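Local atomic coordinates of Poly(A) RNA polymerase protein 2 (Saccharomyces cerevisiae, PDB entry 3NYB), a protein that probably catalyses the addition of poly(A) tails to RNA as the poly(A) polymerase subunit of TRAMP, an RNA surveillance complex, paired with the zinc knuckle protein Air2p. Residues A[229-234]-A[259-264]; A[18-23]-A[314-319]; A[118-123]-A[137-142]. The protein carries 1 engineered substitution. One frame throughout, in Å; residues are numbered along the deposited sequence.

Overall arrangement
Following the chain from its N terminus, helix 17-31 carries the first half of contact 2, whose partner 314-319 comes only near the C terminus, so this contact closes a loop holding both others. Contact 3 is next: 118-123 meets 137-142 after only 13 intervening residues, across the open end of a hairpin in the mixed sheet of the palm. Contact 1 follows in series, joining the loop after helix 214-228 to that before strand 266-267. None of the three cross. Contacts 2 and 3 lie on opposite sides of the chain's centre, their own centres about 38 Å apart; contact 1 is centred about 31 Å from contact 2 and 28 Å from contact 3.

Contact 1: A[229-234]-A[259-264]; sequences FGYDDV and NPFSLA
Two irregular loops pack here through aromatic and aliphatic side chains, with a carboxylate at one border and a water at the other; one loop follows helix 214-228, the other precedes strand 266-267. The Phe261 ring swings out with CG anti to the backbone N (chi1 -170°) and brings CE1 to 3.8 Å from Tyr231 CB. Its edge receives the carboxylate of Asp232, whose OD2 sits 3.4 Å from Phe261 CD1. Carboxylate and ring planes are 50° apart, and the negative oxygen lies near the rim of the ring, where C-H groups are slightly positive and may draw it weakly. Asp232 OD1 lies instead along the backbone, 3.7 Å from Phe261 CA. On the other flank the Tyr231 ring offers its edge to Leu263, with Tyr231 CE1 4.3 Å from Leu263 CG, while Phe229 CD2 stands over the centre of one Tyr231 face. An inverse gamma turn centred on Gly230, closed by Tyr231 N to Phe229 O at 2.8 Å, brings these two rings together. In this Cid1-family region the loop leads from the helix into the hairpin 234-238/243-247. The Tyr231 hydroxyl bonds to Tyr225 O, and Lys248 NZ binds Tyr231 O and, weakly, Ser262 O. Water 1 accepts from Ala264 N at 2.8 Å; Val234 O, 2.8 Å from the water oxygen, and Ser262 O are both placed to receive its protons, though further acceptors nearby mean that not every such bond can form at once. Protein AIR2 packs against the 229-234 loop, its Tyr50 touching Phe229 and Val234.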
ATOM      1  N   PHE A 229      -4.796   9.882  12.035  1.00 52.82           N
ATOM      2  CA  PHE A 229      -5.986   9.069  11.843  1.00 48.46           C
ATOM      3  C   PHE A 229      -6.492   8.506  13.172  1.00 53.69           C
ATOM      4  O   PHE A 229      -5.738   7.906  13.938  1.00 52.61           O
ATOM      5  CB  PHE A 229      -5.753   7.962  10.817  1.00 41.63           C
ATOM      6  CG  PHE A 229      -7.012   7.237  10.414  1.00 37.56           C
ATOM      7  CD1 PHE A 229      -7.800   7.707   9.382  1.00 34.41           C
ATOM      8  CD2 PHE A 229      -7.409   6.086  11.079  1.00 49.92           C
ATOM      9  CE1 PHE A 229      -8.965   7.037   9.015  1.00 41.30           C
ATOM     10  CE2 PHE A 229      -8.569   5.414  10.719  1.00 49.74           C
ATOM     11  CZ  PHE A 229      -9.348   5.893   9.686  1.00 45.44           C
ATOM     12  N   GLY A 230      -7.775   8.724  13.446  1.00 50.58           N
ATOM     13  CA  GLY A 230      -8.384   8.244  14.672  1.00 51.31           C
ATOM     14  C   GLY A 230      -8.649   6.754  14.616  1.00 53.99           C
ATOM     15  O   GLY A 230      -9.786   6.321  14.452  1.00 60.42           O
ATOM     16  N   TYR A 231      -7.590   5.969  14.745  1.00 58.43           N
ATOM     17  CA  TYR A 231      -7.705   4.521  14.662  1.00 63.45           C
ATOM     18  C   TYR A 231      -8.728   3.976  15.638  1.00 61.63           C
ATOM     19  O   TYR A 231      -9.502   3.084  15.297  1.00 55.90           O
ATOM     20  CB  TYR A 231      -6.344   3.871  14.905  1.00 61.79           C
ATOM     21  CG  TYR A 231      -5.442   3.997  13.713  1.00 57.30           C
ATOM     22  CD1 TYR A 231      -5.484   3.058  12.694  1.00 50.51           C
ATOM     23  CD2 TYR A 231      -4.568   5.066  13.590  1.00 61.50           C
ATOM     24  CE1 TYR A 231      -4.671   3.169  11.595  1.00 57.45           C
ATOM     25  CE2 TYR A 231      -3.747   5.190  12.490  1.00 61.09           C
ATOM     26  CZ  TYR A 231      -3.804   4.237  11.493  1.00 57.67           C
ATOM     27  OH  TYR A 231      -2.997   4.345  10.385  1.00 38.20           O
ATOM     28  N   ASP A 232      -8.719   4.520  16.850  1.00 65.94           N
ATOM     29  CA  ASP A 232      -9.647   4.105  17.894  1.00 78.43           C
ATOM     30  C   ASP A 232     -11.103   4.269  17.467  1.00 72.01           C
ATOM     31  O   ASP A 232     -11.919   3.382  17.707  1.00 73.96           O
ATOM     32  CB  ASP A 232      -9.389   4.891  19.189  1.00 87.84           C
ATOM     33  CG  ASP A 232      -8.200   4.358  19.973  1.00 89.18           C
ATOM     34  OD1 ASP A 232      -8.317   3.272  20.583  1.00 90.41           O
ATOM     35  OD2 ASP A 232      -7.152   5.036  19.988  1.00 86.42           O
ATOM     36  N   ASP A 233     -11.414   5.386  16.811  1.00 67.44           N
ATOM     37  CA  ASP A 233     -12.803   5.791  16.578  1.00 70.70           C
ATOM     38  C   ASP A 233     -13.301   5.791  15.119  1.00 74.31           C
ATOM     39  O   ASP A 233     -14.508   5.763  14.887  1.00 75.71           O
ATOM     40  CB  ASP A 233     -13.051   7.178  17.187  1.00 77.72           C
ATOM     41  CG  ASP A 233     -12.572   7.283  18.626  1.00 86.05           C
ATOM     42  OD1 ASP A 233     -13.073   6.533  19.489  1.00 85.74           O
ATOM     43  OD2 ASP A 233     -11.702   8.133  18.900  1.00 90.21           O
ATOM     44  N   VAL A 234     -12.397   5.836  14.141  1.00 65.75           N
ATOM     45  CA  VAL A 234     -12.812   5.960  12.740  1.00 61.05           C
ATOM     46  C   VAL A 234     -12.620   4.687  11.914  1.00 65.53           C
ATOM     47  O   VAL A 234     -11.589   4.027  12.010  1.00 72.24           O
ATOM     48  CB  VAL A 234     -12.072   7.113  12.039  1.00 62.28           C
ATOM     49  CG1 VAL A 234     -12.646   7.346  10.649  1.00 49.85           C
ATOM     50  CG2 VAL A 234     -12.155   8.375  12.870  1.00 66.53           C
ATOM     51  N   ASN A 259     -10.967  -5.356  21.331  1.00 93.42           N
ATOM     52  CA  ASN A 259      -9.763  -4.535  21.211  1.00 88.53           C
ATOM     53  C   ASN A 259     -10.011  -3.253  20.423  1.00 84.90           C
ATOM     54  O   ASN A 259     -10.112  -3.282  19.198  1.00 72.43           O
ATOM     55  CB  ASN A 259      -8.625  -5.337  20.571  1.00 81.30           C
ATOM     56  CG  ASN A 259      -7.397  -4.489  20.286  1.00 73.19           C
ATOM     57  OD1 ASN A 259      -7.252  -3.383  20.812  1.00 63.99           O
ATOM     58  ND2 ASN A 259      -6.503  -5.008  19.450  1.00 73.57           N
ATOM     59  N   PRO A 260     -10.104  -2.119  21.135  1.00 93.18           N
ATOM     60  CA  PRO A 260     -10.400  -0.793  20.573  1.00 90.77           C
ATOM     61  C   PRO A 260      -9.393  -0.318  19.518  1.00 82.77           C
ATOM     62  O   PRO A 260      -9.804   0.121  18.443  1.00 74.60           O
ATOM     63  CB  PRO A 260     -10.338   0.121  21.808  1.00 89.06           C
ATOM     64  CG  PRO A 260      -9.542  -0.668  22.819  1.00 90.77           C
ATOM     65  CD  PRO A 260     -10.014  -2.061  22.601  1.00 93.11           C
ATOM     66  N   PHE A 261      -8.101  -0.401  19.824  1.00 75.52           N
ATOM     67  CA  PHE A 261      -7.071   0.147  18.943  1.00 72.72           C
ATOM     68  C   PHE A 261      -6.665  -0.811  17.828  1.00 67.08           C
ATOM     69  O   PHE A 261      -5.761  -1.631  17.990  1.00 69.70           O
ATOM     70  CB  PHE A 261      -5.839   0.564  19.747  1.00 74.70           C
ATOM     71  CG  PHE A 261      -4.836   1.350  18.948  1.00 65.97           C
ATOM     72  CD1 PHE A 261      -5.039   2.692  18.688  1.00 66.23           C
ATOM     73  CD2 PHE A 261      -3.690   0.750  18.467  1.00 71.73           C
ATOM     74  CE1 PHE A 261      -4.121   3.421  17.959  1.00 64.58           C
ATOM     75  CE2 PHE A 261      -2.765   1.474  17.737  1.00 72.52           C
ATOM     76  CZ  PHE A 261      -2.984   2.813  17.484  1.00 64.16           C
ATOM     77  N   SER A 262      -7.331  -0.687  16.688  1.00 62.45           N
ATOM     78  CA  SER A 262      -7.074  -1.569  15.564  1.00 66.27           C
ATOM     79  C   SER A 262      -7.736  -1.038  14.294  1.00 65.86           C
ATOM     80  O   SER A 262      -8.767  -0.368  14.350  1.00 65.40           O
ATOM     81  CB  SER A 262      -7.565  -2.986  15.876  1.00 64.67           C
ATOM     82  OG  SER A 262      -8.965  -3.006  16.093  1.00 62.43           O
ATOM     83  N   LEU A 263      -7.136  -1.343  13.150  1.00 62.13           N
ATOM     84  CA  LEU A 263      -7.635  -0.861  11.873  1.00 53.09           C
ATOM     85  C   LEU A 263      -8.964  -1.522  11.539  1.00 58.20           C
ATOM     86  O   LEU A 263      -9.083  -2.742  11.599  1.00 61.23           O
ATOM     87  CB  LEU A 263      -6.630  -1.181  10.777  1.00 44.08           C
ATOM     88  CG  LEU A 263      -6.509  -0.201   9.613  1.00 38.22           C
ATOM     89  CD1 LEU A 263      -5.982  -0.930   8.382  1.00 45.19           C
ATOM     90  CD2 LEU A 263      -7.839   0.449   9.315  1.00 41.58           C
ATOM     91  N   ALA A 264      -9.957  -0.713  11.184  1.00 58.97           N
ATOM     92  CA  ALA A 264     -11.270  -1.229  10.810  1.00 52.11           C
ATOM     93  C   ALA A 264     -11.663  -0.774   9.418  1.00 48.19           C
ATOM     94  O   ALA A 264     -11.968   0.396   9.191  1.00 52.29           O
ATOM     95  CB  ALA A 264     -12.308  -0.799  11.808  1.00 43.01           C
TER
HETATM   96  O   HOH W   1      -9.924   1.831  12.246  1.00 38.77           O

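Contact 2: A[18-23]-A[314-319]; sequences SDWLTF and KSILGN
With CG anti to the backbone N (chi1 -174°), Leu21 sends its CD1 branch across to Ile316, which in turn holds CG1 anti to its own carbonyl carbon (chi1 -65°) and runs on extended (chi2 172°), so that its far methyl reaches Trp20. There Ile316 CD1 lies over one face of the indole, offset toward the rim, 3.7 Å from Trp20 CG. The second branch of Ile316 is turned to Leu21: CG2 approaches Leu21 CD1 to 3.4 Å, and the two side chains cross at about a right angle. Leu317 adds its CD2 methyl at 3.9 Å from the same Leu21 CD1. One isoleucine is therefore fitted against two consecutive residues of helix 17-31, joining the N-terminal helix to a segment near the C terminus; Leu303 of helix 282-304 also touches Ile316. An alanine in place of Trp20 would probably loosen the seating of Ile316, since the indole face beneath its CD1 methyl would be lost. Glu24, further along helix 17-31, accepts from the backbone N of both Ile316 and Leu317 through OE1 and is bonded to the Ser315 hydroxyl through OE2. Ser315 OG also accepts from Gly318 N at 2.8 Å, an ST motif that holds the 315-318 turn. Protein AIR2 touches Ser18 and Asp19, whose CB atoms point away from 314-319. Between the two segments the attraction is apolar, while Glu24 supplies the polar, directional bonds, three in all, and probably sets the orientation of the turn.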
ATOM      1  N   SER A  18       9.974  18.742  -3.501  1.00 55.63           N
ATOM      2  CA  SER A  18       8.792  17.903  -3.649  1.00 56.33           C
ATOM      3  C   SER A  18       8.598  17.448  -5.087  1.00 52.70           C
ATOM      4  O   SER A  18       7.678  16.689  -5.383  1.00 56.77           O
ATOM      5  CB  SER A  18       7.557  18.670  -3.194  1.00 62.75           C
ATOM      6  OG  SER A  18       7.523  19.955  -3.800  1.00 76.11           O
ATOM      7  N   ASP A  19       9.456  17.939  -5.977  1.00 55.72           N
ATOM      8  CA  ASP A  19       9.467  17.515  -7.379  1.00 57.86           C
ATOM      9  C   ASP A  19      10.564  16.478  -7.589  1.00 50.20           C
ATOM     10  O   ASP A  19      10.325  15.423  -8.165  1.00 47.27           O
ATOM     11  CB  ASP A  19       9.693  18.710  -8.300  1.00 67.67           C
ATOM     12  CG  ASP A  19       8.525  19.681  -8.297  1.00 81.49           C
ATOM     13  OD1 ASP A  19       7.613  19.522  -7.450  1.00 87.88           O
ATOM     14  OD2 ASP A  19       8.524  20.604  -9.144  1.00 75.07           O
ATOM     15  N   TRP A  20      11.772  16.821  -7.154  1.00 40.70           N
ATOM     16  CA  TRP A  20      12.812  15.861  -6.824  1.00 43.08           C
ATOM     17  C   TRP A  20      12.123  14.557  -6.435  1.00 46.89           C
ATOM     18  O   TRP A  20      12.277  13.516  -7.092  1.00 34.58           O
ATOM     19  CB  TRP A  20      13.558  16.389  -5.596  1.00 58.86           C
ATOM     20  CG  TRP A  20      15.041  16.115  -5.463  1.00 60.80           C
ATOM     21  CD1 TRP A  20      15.998  16.990  -5.001  1.00 62.36           C
ATOM     22  CD2 TRP A  20      15.728  14.886  -5.745  1.00 43.94           C
ATOM     23  NE1 TRP A  20      17.231  16.387  -4.997  1.00 46.67           N
ATOM     24  CE2 TRP A  20      17.093  15.119  -5.441  1.00 54.46           C
ATOM     25  CE3 TRP A  20      15.323  13.652  -6.225  1.00 67.58           C
ATOM     26  CZ2 TRP A  20      18.049  14.112  -5.619  1.00 75.43           C
ATOM     27  CZ3 TRP A  20      16.287  12.664  -6.398  1.00 91.05           C
ATOM     28  CH2 TRP A  20      17.631  12.904  -6.098  1.00 91.95           C
ATOM     29  N   LEU A  21      11.347  14.618  -5.356  1.00 45.22           N
ATOM     30  CA  LEU A  21      10.731  13.413  -4.811  1.00 45.76           C
ATOM     31  C   LEU A  21       9.806  12.721  -5.811  1.00 38.68           C
ATOM     32  O   LEU A  21       9.908  11.517  -6.040  1.00 34.11           O
ATOM     33  CB  LEU A  21       9.965  13.724  -3.527  1.00 43.17           C
ATOM     34  CG  LEU A  21       9.444  12.452  -2.856  1.00 43.35           C
ATOM     35  CD1 LEU A  21      10.590  11.491  -2.616  1.00 42.40           C
ATOM     36  CD2 LEU A  21       8.737  12.765  -1.563  1.00 41.84           C
ATOM     37  N   THR A  22       8.888  13.491  -6.382  1.00 32.72           N
ATOM     38  CA  THR A  22       7.954  12.975  -7.358  1.00 24.30           C
ATOM     39  C   THR A  22       8.674  12.219  -8.475  1.00 33.34           C
ATOM     40  O   THR A  22       8.310  11.097  -8.814  1.00 42.28           O
ATOM     41  CB  THR A  22       7.140  14.123  -7.941  1.00 32.54           C
ATOM     42  OG1 THR A  22       6.222  14.589  -6.943  1.00 47.08           O
ATOM     43  CG2 THR A  22       6.379  13.674  -9.183  1.00 21.50           C
ATOM     44  N   PHE A  23       9.712  12.836  -9.024  1.00 35.61           N
ATOM     45  CA  PHE A  23      10.511  12.224 -10.071  1.00 35.45           C
ATOM     46  C   PHE A  23      11.209  10.945  -9.610  1.00 35.38           C
ATOM     47  O   PHE A  23      11.302   9.975 -10.366  1.00 33.89           O
ATOM     48  CB  PHE A  23      11.544  13.219 -10.604  1.00 43.23           C
ATOM     49  CG  PHE A  23      10.942  14.419 -11.263  1.00 57.89           C
ATOM     50  CD1 PHE A  23       9.699  14.341 -11.871  1.00 77.77           C
ATOM     51  CD2 PHE A  23      11.628  15.621 -11.302  1.00 64.46           C
ATOM     52  CE1 PHE A  23       9.139  15.450 -12.491  1.00 85.24           C
ATOM     53  CE2 PHE A  23      11.079  16.732 -11.924  1.00 68.92           C
ATOM     54  CZ  PHE A  23       9.833  16.647 -12.517  1.00 77.90           C
ATOM     55  N   LYS A 314      22.151  12.284  -4.995  1.00 39.31           N
ATOM     56  CA  LYS A 314      21.533  11.899  -3.733  1.00 42.62           C
ATOM     57  C   LYS A 314      20.148  11.320  -3.939  1.00 36.85           C
ATOM     58  O   LYS A 314      19.553  11.482  -4.995  1.00 38.49           O
ATOM     59  CB  LYS A 314      21.492  13.061  -2.737  1.00 45.71           C
ATOM     60  CG  LYS A 314      22.843  13.380  -2.136  1.00 53.45           C
ATOM     61  CD  LYS A 314      23.649  12.111  -1.908  1.00 68.17           C
ATOM     62  CE  LYS A 314      25.084  12.440  -1.523  1.00 78.54           C
ATOM     63  NZ  LYS A 314      25.111  13.308  -0.317  1.00 79.61           N
ATOM     64  N   SER A 315      19.654  10.630  -2.917  1.00 40.77           N
ATOM     65  CA  SER A 315      18.379   9.949  -2.993  1.00 27.64           C
ATOM     66  C   SER A 315      17.524  10.278  -1.791  1.00 33.78           C
ATOM     67  O   SER A 315      17.962  10.128  -0.652  1.00 53.16           O
ATOM     68  CB  SER A 315      18.588   8.443  -3.051  1.00 26.30           C
ATOM     69  OG  SER A 315      17.346   7.787  -2.935  1.00 32.49           O
ATOM     70  N   ILE A 316      16.300  10.723  -2.051  1.00 37.32           N
ATOM     71  CA  ILE A 316      15.352  11.029  -0.987  1.00 39.47           C
ATOM     72  C   ILE A 316      14.724   9.743  -0.449  1.00 43.95           C
ATOM     73  O   ILE A 316      14.730   9.506   0.764  1.00 49.95           O
ATOM     74  CB  ILE A 316      14.224  11.943  -1.484  1.00 39.21           C
ATOM     75  CG1 ILE A 316      14.755  13.310  -1.885  1.00 45.52           C
ATOM     76  CG2 ILE A 316      13.171  12.107  -0.417  1.00 39.91           C
ATOM     77  CD1 ILE A 316      13.705  14.176  -2.552  1.00 44.83           C
ATOM     78  N   LEU A 317      14.187   8.929  -1.362  1.00 36.24           N
ATOM     79  CA  LEU A 317      13.533   7.668  -1.019  1.00 32.07           C
ATOM     80  C   LEU A 317      14.496   6.659  -0.397  1.00 40.44           C
ATOM     81  O   LEU A 317      14.120   5.913   0.505  1.00 44.99           O
ATOM     82  CB  LEU A 317      12.885   7.030  -2.250  1.00 24.61           C
ATOM     83  CG  LEU A 317      11.676   7.649  -2.913  1.00 30.59           C
ATOM     84  CD1 LEU A 317      11.342   6.890  -4.197  1.00 26.27           C
ATOM     85  CD2 LEU A 317      10.510   7.606  -1.957  1.00 24.31           C
ATOM     86  N   GLY A 318      15.730   6.647  -0.885  1.00 39.52           N
ATOM     87  CA  GLY A 318      16.673   5.574  -0.609  1.00 55.23           C
ATOM     88  C   GLY A 318      16.700   5.006   0.801  1.00 58.00           C
ATOM     89  O   GLY A 318      16.721   3.787   0.973  1.00 53.65           O
ATOM     90  N   ASN A 319      16.729   5.872   1.809  1.00 61.26           N
ATOM     91  CA  ASN A 319      16.825   5.406   3.185  1.00 55.48           C
ATOM     92  C   ASN A 319      15.459   5.122   3.823  1.00 47.44           C
ATOM     93  O   ASN A 319      15.373   4.470   4.862  1.00 46.89           O
ATOM     94  CB  ASN A 319      17.646   6.380   4.034  1.00 64.67           C
ATOM     95  CG  ASN A 319      18.066   5.774   5.374  1.00 77.44           C
ATOM     96  OD1 ASN A 319      17.225   5.349   6.163  1.00 88.98           O
ATOM     97  ND2 ASN A 319      19.365   5.738   5.632  1.00 69.86           N
TER

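Contact 3: A[118-123]-A[137-142]; sequences ARVPII and SFERTN
Water 2 is held by two bonds, one to each segment: its oxygen accepts from Phe138 N at 2.7 Å and the water donates to Pro121 O at 3.2 Å. The bridge falls where strand 121-127 begins and strand 132-137 ends, just beyond the backbone pairing of Ile123 with Val136, so the water links the two strands at the open end of this antiparallel hairpin. Ser137 stays in the sheet on its other flank through backbone bonds to Cys81 and Val83. Its hydroxyl lies between the backbone N and the carbonyl carbon (chi1 68°) and donates to Glu139 O at 2.8 Å, approaching from above the carbonyl plane, 47° out of it. That bond closes the chain on itself after the strand, and Ser137 CB faces the other segment, 3.8 Å from Ile122 CG1. Further along, Thr141 has CG2 anti to its carbonyl carbon, beside the backbone N, and this methyl meets Ile122 CD1 tip to tip at 3.6 Å. Thr141 CG2 also lies 4.0 Å from Val120 CG1, so that one methyl serves both hydrophobic residues. Val120 uses its other branch toward the extended Glu139 side chain, with CG2 3.5 Å from Glu139 OE2. The contact sits at the end of two strands of the mixed sheet of the palm, a nucleotidyltransferase-type domain; helix 92-105 packs on Pro121 and Ile123 through Leu96, and Phe65 of the outermost strand 62-65 touches Thr141. Here the polar linkage between segments runs through a water while direct contact is largely through aliphatic carbons, so that beyond the last backbone pairing the ends are probably held by aliphatic packing and one bridging water.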
ATOM      1  N   ALA A 118      -6.208 -17.007   4.985  1.00 84.70           N
ATOM      2  CA  ALA A 118      -7.586 -16.789   5.422  1.00 97.19           C
ATOM      3  C   ALA A 118      -8.497 -17.994   5.169  1.00 97.19           C
ATOM      4  O   ALA A 118      -9.509 -17.877   4.484  1.00 95.21           O
ATOM      5  CB  ALA A 118      -8.163 -15.528   4.772  1.00103.35           C
ATOM      6  N   ARG A 119      -8.133 -19.144   5.732  1.00 95.67           N
ATOM      7  CA  ARG A 119      -8.919 -20.371   5.581  1.00 95.46           C
ATOM      8  C   ARG A 119      -8.824 -20.999   4.189  1.00 90.46           C
ATOM      9  O   ARG A 119      -9.428 -22.043   3.933  1.00 90.20           O
ATOM     10  CB  ARG A 119     -10.388 -20.140   5.945  1.00100.68           C
ATOM     11  CG  ARG A 119     -10.622 -19.917   7.421  1.00110.05           C
ATOM     12  CD  ARG A 119     -12.100 -19.880   7.753  1.00119.60           C
ATOM     13  NE  ARG A 119     -12.328 -19.255   9.052  1.00131.61           N
ATOM     14  CZ  ARG A 119     -12.294 -17.942   9.257  1.00142.09           C
ATOM     15  NH1 ARG A 119     -12.045 -17.120   8.244  1.00141.76           N
ATOM     16  NH2 ARG A 119     -12.510 -17.451  10.470  1.00148.52           N
ATOM     17  N   VAL A 120      -8.082 -20.354   3.292  1.00 77.21           N
ATOM     18  CA  VAL A 120      -7.778 -20.940   1.991  1.00 66.49           C
ATOM     19  C   VAL A 120      -6.360 -21.498   2.023  1.00 59.66           C
ATOM     20  O   VAL A 120      -5.404 -20.748   2.218  1.00 43.49           O
ATOM     21  CB  VAL A 120      -7.885 -19.910   0.858  1.00 62.31           C
ATOM     22  CG1 VAL A 120      -7.537 -20.554  -0.478  1.00 58.21           C
ATOM     23  CG2 VAL A 120      -9.279 -19.312   0.821  1.00 68.58           C
ATOM     24  N   PRO A 121      -6.227 -22.823   1.853  1.00 62.31           N
ATOM     25  CA  PRO A 121      -4.932 -23.505   1.948  1.00 57.46           C
ATOM     26  C   PRO A 121      -4.106 -23.255   0.699  1.00 58.35           C
ATOM     27  O   PRO A 121      -4.642 -23.311  -0.407  1.00 59.39           O
ATOM     28  CB  PRO A 121      -5.315 -24.978   2.050  1.00 49.68           C
ATOM     29  CG  PRO A 121      -6.647 -25.079   1.407  1.00 58.58           C
ATOM     30  CD  PRO A 121      -7.324 -23.741   1.500  1.00 62.76           C
ATOM     31  N   ILE A 122      -2.819 -22.979   0.885  1.00 61.15           N
ATOM     32  CA  ILE A 122      -1.951 -22.556  -0.206  1.00 55.88           C
ATOM     33  C   ILE A 122      -0.614 -23.289  -0.199  1.00 42.53           C
ATOM     34  O   ILE A 122      -0.105 -23.667   0.851  1.00 48.16           O
ATOM     35  CB  ILE A 122      -1.688 -21.049  -0.132  1.00 46.66           C
ATOM     36  CG1 ILE A 122      -2.979 -20.282  -0.386  1.00 47.29           C
ATOM     37  CG2 ILE A 122      -0.630 -20.633  -1.135  1.00 42.79           C
ATOM     38  CD1 ILE A 122      -2.847 -18.808  -0.076  1.00 57.37           C
ATOM     39  N   ILE A 123      -0.054 -23.483  -1.384  1.00 37.36           N
ATOM     40  CA  ILE A 123       1.226 -24.163  -1.541  1.00 41.88           C
ATOM     41  C   ILE A 123       2.251 -23.168  -2.119  1.00 46.10           C
ATOM     42  O   ILE A 123       2.053 -22.605  -3.205  1.00 36.32           O
ATOM     43  CB  ILE A 123       1.049 -25.403  -2.455  1.00 45.26           C
ATOM     44  CG1 ILE A 123       2.359 -26.120  -2.685  1.00 47.87           C
ATOM     45  CG2 ILE A 123       0.486 -25.011  -3.817  1.00 43.72           C
ATOM     46  CD1 ILE A 123       2.345 -26.907  -3.974  1.00 42.28           C
ATOM     47  N   SER A 137      -3.213 -22.168  -5.143  1.00 44.13           N
ATOM     48  CA  SER A 137      -4.388 -22.511  -4.364  1.00 36.88           C
ATOM     49  C   SER A 137      -5.527 -22.843  -5.330  1.00 42.92           C
ATOM     50  O   SER A 137      -5.447 -22.501  -6.508  1.00 38.93           O
ATOM     51  CB  SER A 137      -4.782 -21.319  -3.507  1.00 37.76           C
ATOM     52  OG  SER A 137      -5.248 -20.268  -4.333  1.00 30.65           O
ATOM     53  N   PHE A 138      -6.586 -23.488  -4.837  1.00 43.19           N
ATOM     54  CA  PHE A 138      -7.739 -23.834  -5.677  1.00 33.38           C
ATOM     55  C   PHE A 138      -8.860 -22.818  -5.541  1.00 35.33           C
ATOM     56  O   PHE A 138     -10.005 -23.098  -5.868  1.00 44.02           O
ATOM     57  CB  PHE A 138      -8.271 -25.234  -5.355  1.00 47.63           C
ATOM     58  CG  PHE A 138      -7.253 -26.328  -5.530  1.00 56.61           C
ATOM     59  CD1 PHE A 138      -6.998 -26.864  -6.782  1.00 58.49           C
ATOM     60  CD2 PHE A 138      -6.553 -26.821  -4.442  1.00 53.99           C
ATOM     61  CE1 PHE A 138      -6.057 -27.860  -6.944  1.00 53.57           C
ATOM     62  CE2 PHE A 138      -5.610 -27.818  -4.601  1.00 48.03           C
ATOM     63  CZ  PHE A 138      -5.359 -28.333  -5.850  1.00 44.95           C
ATOM     64  N   GLU A 139      -8.513 -21.626  -5.080  1.00 57.41           N
ATOM     65  CA  GLU A 139      -9.496 -20.583  -4.812  1.00 55.38           C
ATOM     66  C   GLU A 139      -8.778 -19.239  -4.701  1.00 47.30           C
ATOM     67  O   GLU A 139      -7.789 -19.124  -3.982  1.00 39.76           O
ATOM     68  CB  GLU A 139     -10.226 -20.909  -3.509  1.00 46.34           C
ATOM     69  CG  GLU A 139     -11.395 -20.005  -3.167  1.00 71.89           C
ATOM     70  CD  GLU A 139     -12.295 -20.611  -2.097  1.00 88.92           C
ATOM     71  OE1 GLU A 139     -13.111 -21.498  -2.433  1.00103.63           O
ATOM     72  OE2 GLU A 139     -12.187 -20.206  -0.920  1.00 83.75           O
ATOM     73  N   ARG A 140      -9.251 -18.225  -5.420  1.00 49.04           N
ATOM     74  CA  ARG A 140      -8.657 -16.898  -5.282  1.00 47.50           C
ATOM     75  C   ARG A 140      -8.684 -16.506  -3.819  1.00 52.90           C
ATOM     76  O   ARG A 140      -9.615 -16.856  -3.102  1.00 60.70           O
ATOM     77  CB  ARG A 140      -9.388 -15.866  -6.136  1.00 45.97           C
ATOM     78  CG  ARG A 140      -9.194 -16.122  -7.607  1.00 56.66           C
ATOM     79  CD  ARG A 140      -9.666 -14.988  -8.507  1.00 63.04           C
ATOM     80  NE  ARG A 140      -9.309 -15.312  -9.885  1.00 56.84           N
ATOM     81  CZ  ARG A 140      -9.905 -16.263 -10.597  1.00 61.09           C
ATOM     82  NH1 ARG A 140     -10.907 -16.973 -10.072  1.00 73.52           N
ATOM     83  NH2 ARG A 140      -9.510 -16.512 -11.836  1.00 49.06           N
ATOM     84  N   THR A 141      -7.658 -15.797  -3.369  1.00 48.54           N
ATOM     85  CA  THR A 141      -7.547 -15.472  -1.954  1.00 50.34           C
ATOM     86  C   THR A 141      -8.012 -14.059  -1.634  1.00 56.16           C
ATOM     87  O   THR A 141      -8.170 -13.706  -0.469  1.00 66.35           O
ATOM     88  CB  THR A 141      -6.106 -15.683  -1.402  1.00 49.21           C
ATOM     89  OG1 THR A 141      -5.177 -14.858  -2.118  1.00 47.34           O
ATOM     90  CG2 THR A 141      -5.689 -17.156  -1.494  1.00 47.36           C
ATOM     91  N   ASN A 142      -8.230 -13.245  -2.660  1.00 70.61           N
ATOM     92  CA  ASN A 142      -8.679 -11.881  -2.415  1.00 82.81           C
ATOM     93  C   ASN A 142     -10.152 -11.669  -2.755  1.00 80.24           C
ATOM     94  O   ASN A 142     -10.490 -10.942  -3.689  1.00 93.14           O
ATOM     95  CB  ASN A 142      -7.793 -10.870  -3.143  1.00 89.25           C
ATOM     96  CG  ASN A 142      -7.443  -9.683  -2.270  1.00 97.53           C
ATOM     97  OD1 ASN A 142      -6.500  -8.942  -2.550  1.00103.15           O
ATOM     98  ND2 ASN A 142      -8.193  -9.507  -1.188  1.00100.11           N
TER
HETATM   99  O   HOH W   2      -7.038 -24.188  -2.298  1.00 62.48           O